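Local coordinates for protein carboxylesterase (Est-2) (Archaeoglobus fulgidus, PDB 5FRD) that probably hydrolyses carboxylic esters as an alpha/beta-hydrolase carboxylesterase, and binds coenzyme A near its active site, at residues H208-F211 / H212-P216. Sequence-based numbering, arbitrary orientation.
Sequences HEFF and HKHIP. With COA (coenzyme A), chain C.
Phe210 and His214, one turn apart at the C-terminal end of helix 205-214, meet through both backbone and ring. Among the hydrogen bonds, Lys213 N to Glu209 O (2.9 Å) and His212 N to His208 O are regular helical i+4 links. Phe210 O takes two donors from opposite faces of its carbonyl plane: His214 N at 3.2 Å and the side-chain His214 ND1 at 3.0 Å. Donation to a carbonyl, which can only accept, requires the proton to be on His214 ND1, and this bond helps hold the imidazole's rotation. At Phe211 O the bonds from His214 N and Ile215 N are weak, as the helix ends and Ile215 leaves helical geometry.

Among the aromatic contacts, His214 ND1 sits 3.5 Å above the plane of the Phe210 ring, over its centre; the rings meet obliquely, planes 44° apart. Phe210 chi1 of 177° swings the ring away from the backbone N, one face against His214 and CG 3.9 Å from coenzyme A C2A. Its side chain also touches Leu178 and Arg182 of helix 178-182. Replaced by alanine, this position would keep CB near the adenine but is likely to leave the His214 imidazole without its ring partner and thin the packing against C2A.

The apolar contact sets Phe211 CB 4.0 Å from Ile215 CD1, both side chains reaching strand 192-197. Two bonds to Phe210 O and ring contact, all from His214, probably steady the Phe210 side chain lining the coenzyme A pocket.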
ATOM      1  N   HIS A 208       7.284  -3.128  11.645  1.00 13.90           N
ATOM      2  CA  HIS A 208       8.249  -3.275  10.557  1.00 13.41           C
ATOM      3  C   HIS A 208       9.453  -4.114  10.985  1.00 15.61           C
ATOM      4  O   HIS A 208       9.961  -4.919  10.207  1.00 14.91           O
ATOM      5  CB  HIS A 208       8.586  -1.890  10.013  1.00 14.02           C
ATOM      6  CG  HIS A 208       7.381  -1.231   9.419  1.00 14.54           C
ATOM      7  ND1 HIS A 208       6.445  -0.559  10.169  1.00 13.77           N
ATOM      8  CD2 HIS A 208       6.884  -1.291   8.169  1.00 13.55           C
ATOM      9  CE1 HIS A 208       5.451  -0.183   9.385  1.00 15.02           C
ATOM     10  NE2 HIS A 208       5.698  -0.621   8.170  1.00 14.44           N
ATOM     11  N   GLU A 209       9.886  -3.933  12.228  1.00 13.81           N
ATOM     12  CA  GLU A 209      10.869  -4.868  12.782  1.00 15.07           C
ATOM     13  C   GLU A 209      10.300  -6.287  12.841  1.00 16.43           C
ATOM     14  O   GLU A 209      11.046  -7.229  12.646  1.00 17.40           O
ATOM     15  CB  GLU A 209      11.335  -4.411  14.166  1.00 14.03           C
ATOM     16  CG  GLU A 209      12.256  -3.214  14.153  1.00 15.17           C
ATOM     17  CD  GLU A 209      13.688  -3.501  13.752  1.00 16.99           C
ATOM     18  OE1 GLU A 209      14.006  -4.629  13.308  1.00 18.34           O
ATOM     19  OE2 GLU A 209      14.532  -2.571  13.867  1.00 16.53           O
ATOM     20  N   PHE A 210       8.990  -6.438  13.040  1.00 15.75           N
ATOM     21  CA  PHE A 210       8.380  -7.784  13.063  1.00 15.49           C
ATOM     22  C   PHE A 210       8.575  -8.449  11.713  1.00 16.24           C
ATOM     23  O   PHE A 210       9.052  -9.589  11.620  1.00 16.48           O
ATOM     24  CB  PHE A 210       6.911  -7.712  13.429  1.00 17.03           C
ATOM     25  CG  PHE A 210       6.234  -9.055  13.402  1.00 17.72           C
ATOM     26  CD1 PHE A 210       6.216  -9.836  14.539  1.00 19.63           C
ATOM     27  CD2 PHE A 210       5.646  -9.540  12.252  1.00 18.94           C
ATOM     28  CE1 PHE A 210       5.585 -11.079  14.562  1.00 21.83           C
ATOM     29  CE2 PHE A 210       5.035 -10.801  12.252  1.00 19.29           C
ATOM     30  CZ  PHE A 210       5.024 -11.579  13.405  1.00 21.04           C
ATOM     31  N   PHE A 211       8.240  -7.749  10.630  1.00 15.25           N
ATOM     32  CA  PHE A 211       8.530  -8.300   9.307  1.00 15.10           C
ATOM     33  C   PHE A 211       9.995  -8.616   9.089  1.00 16.53           C
ATOM     34  O   PHE A 211      10.376  -9.675   8.568  1.00 18.37           O
ATOM     35  CB  PHE A 211       8.127  -7.312   8.193  1.00 15.95           C
ATOM     36  CG  PHE A 211       6.646  -7.114   8.005  1.00 15.25           C
ATOM     37  CD1 PHE A 211       5.799  -8.189   7.774  1.00 15.82           C
ATOM     38  CD2 PHE A 211       6.138  -5.808   7.924  1.00 17.59           C
ATOM     39  CE1 PHE A 211       4.448  -7.946   7.510  1.00 16.09           C
ATOM     40  CE2 PHE A 211       4.789  -5.597   7.680  1.00 16.51           C
ATOM     41  CZ  PHE A 211       3.965  -6.668   7.494  1.00 17.05           C
ATOM     42  N   HIS A 212      10.862  -7.694   9.481  1.00 14.80           N
ATOM     43  CA  HIS A 212      12.282  -7.838   9.263  1.00 16.82           C
ATOM     44  C   HIS A 212      12.849  -9.057  10.007  1.00 17.94           C
ATOM     45  O   HIS A 212      13.696  -9.764   9.461  1.00 18.33           O
ATOM     46  CB  HIS A 212      12.964  -6.550   9.696  1.00 17.46           C
ATOM     47  CG  HIS A 212      14.404  -6.435   9.328  1.00 16.84           C
ATOM     48  ND1 HIS A 212      14.953  -6.893   8.156  1.00 17.63           N
ATOM     49  CD2 HIS A 212      15.421  -5.841  10.000  1.00 17.10           C
ATOM     50  CE1 HIS A 212      16.250  -6.622   8.138  1.00 19.56           C
ATOM     51  NE2 HIS A 212      16.547  -5.960   9.241  1.00 18.01           N
ATOM     52  N   LYS A 213      12.345  -9.334  11.200  1.00 16.94           N
ATOM     53  CA  LYS A 213      12.756 -10.511  11.981  0.70 17.05           C
ATOM     54  C   LYS A 213      12.315 -11.810  11.325  1.00 20.03           C
ATOM     55  O   LYS A 213      13.036 -12.805  11.385  1.00 24.35           O
ATOM     56  CB  LYS A 213      12.201 -10.424  13.395  0.70 17.96           C
ATOM     57  CG  LYS A 213      12.989  -9.476  14.259  0.70 21.67           C
ATOM     58  CD  LYS A 213      12.634  -9.586  15.711  0.70 29.88           C
ATOM     59  CE  LYS A 213      11.151  -9.448  15.979  0.70 32.99           C
ATOM     60  NZ  LYS A 213      10.922  -9.079  17.409  0.70 28.32           N
ATOM     61  N   HIS A 214      11.134 -11.812  10.712  1.00 18.16           N
ATOM     62  CA  HIS A 214      10.493 -13.062  10.230  1.00 18.51           C
ATOM     63  C   HIS A 214      10.620 -13.335   8.761  1.00 20.32           C
ATOM     64  O   HIS A 214      10.135 -14.360   8.303  1.00 24.13           O
ATOM     65  CB  HIS A 214       9.034 -13.108  10.659  1.00 16.84           C
ATOM     66  CG  HIS A 214       8.885 -13.282  12.122  1.00 19.79           C
ATOM     67  ND1 HIS A 214       8.582 -12.250  12.977  1.00 25.65           N
ATOM     68  CD2 HIS A 214       9.107 -14.369  12.901  1.00 23.33           C
ATOM     69  CE1 HIS A 214       8.563 -12.709  14.220  1.00 26.57           C
ATOM     70  NE2 HIS A 214       8.868 -13.991  14.195  1.00 29.13           N
ATOM     71  N   ILE A 215      11.227 -12.422   8.036  1.00 19.91           N
ATOM     72  CA  ILE A 215      11.468 -12.581   6.608  0.75 18.30           C
ATOM     73  C   ILE A 215      12.976 -12.654   6.361  1.00 20.93           C
ATOM     74  O   ILE A 215      13.674 -11.653   6.543  1.00 20.78           O
ATOM     75  CB  ILE A 215      10.774 -11.457   5.798  0.75 18.76           C
ATOM     76  CG1 ILE A 215       9.257 -11.464   6.065  0.75 16.13           C
ATOM     77  CG2 ILE A 215      11.081 -11.637   4.314  0.75 17.50           C
ATOM     78  CD1 ILE A 215       8.502 -10.271   5.476  0.75 18.29           C
ATOM     79  N   PRO A 216      13.493 -13.816   5.877  1.00 21.42           N
ATOM     80  CA  PRO A 216      14.951 -13.942   5.803  1.00 24.33           C
ATOM     81  C   PRO A 216      15.672 -12.948   4.918  1.00 20.77           C
ATOM     82  O   PRO A 216      16.647 -12.337   5.351  1.00 22.98           O
ATOM     83  CB  PRO A 216      15.171 -15.374   5.302  1.00 24.14           C
ATOM     84  CG  PRO A 216      13.916 -16.081   5.605  1.00 35.63           C
ATOM     85  CD  PRO A 216      12.802 -15.086   5.625  1.00 25.93           C
TER
HETATM   86  N1A COA C1257       3.207  -6.468  14.284  1.00 20.45           N
HETATM   87  C2A COA C1257       3.781  -6.869  15.427  1.00 23.06           C
HETATM   88  N3A COA C1257       3.087  -6.960  16.569  1.00 27.31           N
HETATM   89  C4A COA C1257       1.768  -6.668  16.603  1.00 22.76           C
HETATM   90  C5A COA C1257       1.073  -6.231  15.409  1.00 20.79           C
HETATM   91  C6A COA C1257       1.878  -6.157  14.202  1.00 20.31           C
HETATM   92  N6A COA C1257       1.307  -5.750  13.049  1.00 18.08           N
HETATM   93  N7A COA C1257      -0.210  -5.981  15.713  1.00 22.45           N
HETATM   94  C8A COA C1257      -0.331  -6.277  17.019  1.00 29.53           C
HETATM   95  N9A COA C1257       0.851  -6.676  17.533  1.00 29.43           N
HETATM   96  C1B COA C1257       1.079  -7.036  18.946  1.00 31.94           C
HETATM   97  C2B COA C1257       1.014  -5.776  19.760  1.00 28.71           C
HETATM   98  O2B COA C1257       2.285  -5.127  19.755  1.00 35.12           O
HETATM   99  C3B COA C1257       0.542  -6.306  21.103  1.00 38.10           C
HETATM  100  O3B COA C1257       1.669  -6.801  21.825  1.00 50.13           O
HETATM  101  P3B COA C1257       1.884  -6.509  23.401  1.00 54.57           P
HETATM  102  O7A COA C1257       0.686  -7.211  24.007  1.00 66.89           O
HETATM  103  O8A COA C1257       1.883  -4.997  23.496  1.00 43.84           O
HETATM  104  O9A COA C1257       3.230  -7.136  23.693  1.00 65.70           O
HETATM  105  C4B COA C1257      -0.376  -7.455  20.733  1.00 26.28           C
HETATM  106  O4B COA C1257       0.033  -7.864  19.413  1.00 29.39           O
HETATM  107  C5B COA C1257      -1.855  -7.107  20.732  1.00 27.50           C
HETATM  108  O5B COA C1257      -2.081  -6.008  19.835  1.00 25.67           O
HETATM  109  P1A COA C1257      -3.445  -5.878  18.999  1.00 24.39           P
HETATM  110  O1A COA C1257      -3.823  -7.165  18.392  1.00 23.99           O
HETATM  111  O2A COA C1257      -3.208  -4.700  18.053  1.00 23.91           O
HETATM  112  O3A COA C1257      -4.633  -5.531  20.027  1.00 27.30           O
HETATM  113  P2A COA C1257      -4.711  -4.402  21.170  1.00 30.20           P
HETATM  114  O4A COA C1257      -6.132  -4.554  21.636  1.00 35.35           O
HETATM  115  O5A COA C1257      -3.525  -4.505  22.080  1.00 36.21           O
HETATM  116  O6A COA C1257      -4.516  -2.965  20.453  1.00 28.66           O
HETATM  117  CBP COA C1257      -4.976  -1.085  19.091  1.00 21.99           C
HETATM  118  CCP COA C1257      -5.467  -2.459  19.526  1.00 29.29           C
HETATM  119  CDP COA C1257      -5.944  -0.547  18.039  1.00 25.76           C
HETATM  120  CEP COA C1257      -4.968  -0.159  20.324  1.00 28.13           C
HETATM  121  CAP COA C1257      -3.554  -1.225  18.492  1.00 26.55           C
HETATM  122  OAP COA C1257      -3.551  -2.221  17.436  1.00 24.69           O
HETATM  123  C9P COA C1257      -3.018   0.086  17.960  1.00 24.63           C
HETATM  124  O9P COA C1257      -2.732   0.985  18.723  1.00 25.62           O
HETATM  125  N8P COA C1257      -2.851   0.177  16.628  1.00 24.01           N
HETATM  126  C7P COA C1257      -2.194   1.307  15.966  1.00 22.35           C
HETATM  127  C6P COA C1257      -3.147   2.418  15.537  1.00 22.24           C
HETATM  128  C5P COA C1257      -4.084   2.144  14.376  1.00 22.76           C
HETATM  129  O5P COA C1257      -5.291   2.398  14.473  1.00 21.01           O
HETATM  130  N4P COA C1257      -3.538   1.690  13.245  1.00 21.12           N
HETATM  131  C3P COA C1257      -4.298   1.499  12.032  1.00 24.81           C
HETATM  132  C2P COA C1257      -3.746   0.320  11.267  1.00 23.39           C
HETATM  133  S1P COA C1257      -4.610   0.201   9.685  1.00 24.44           S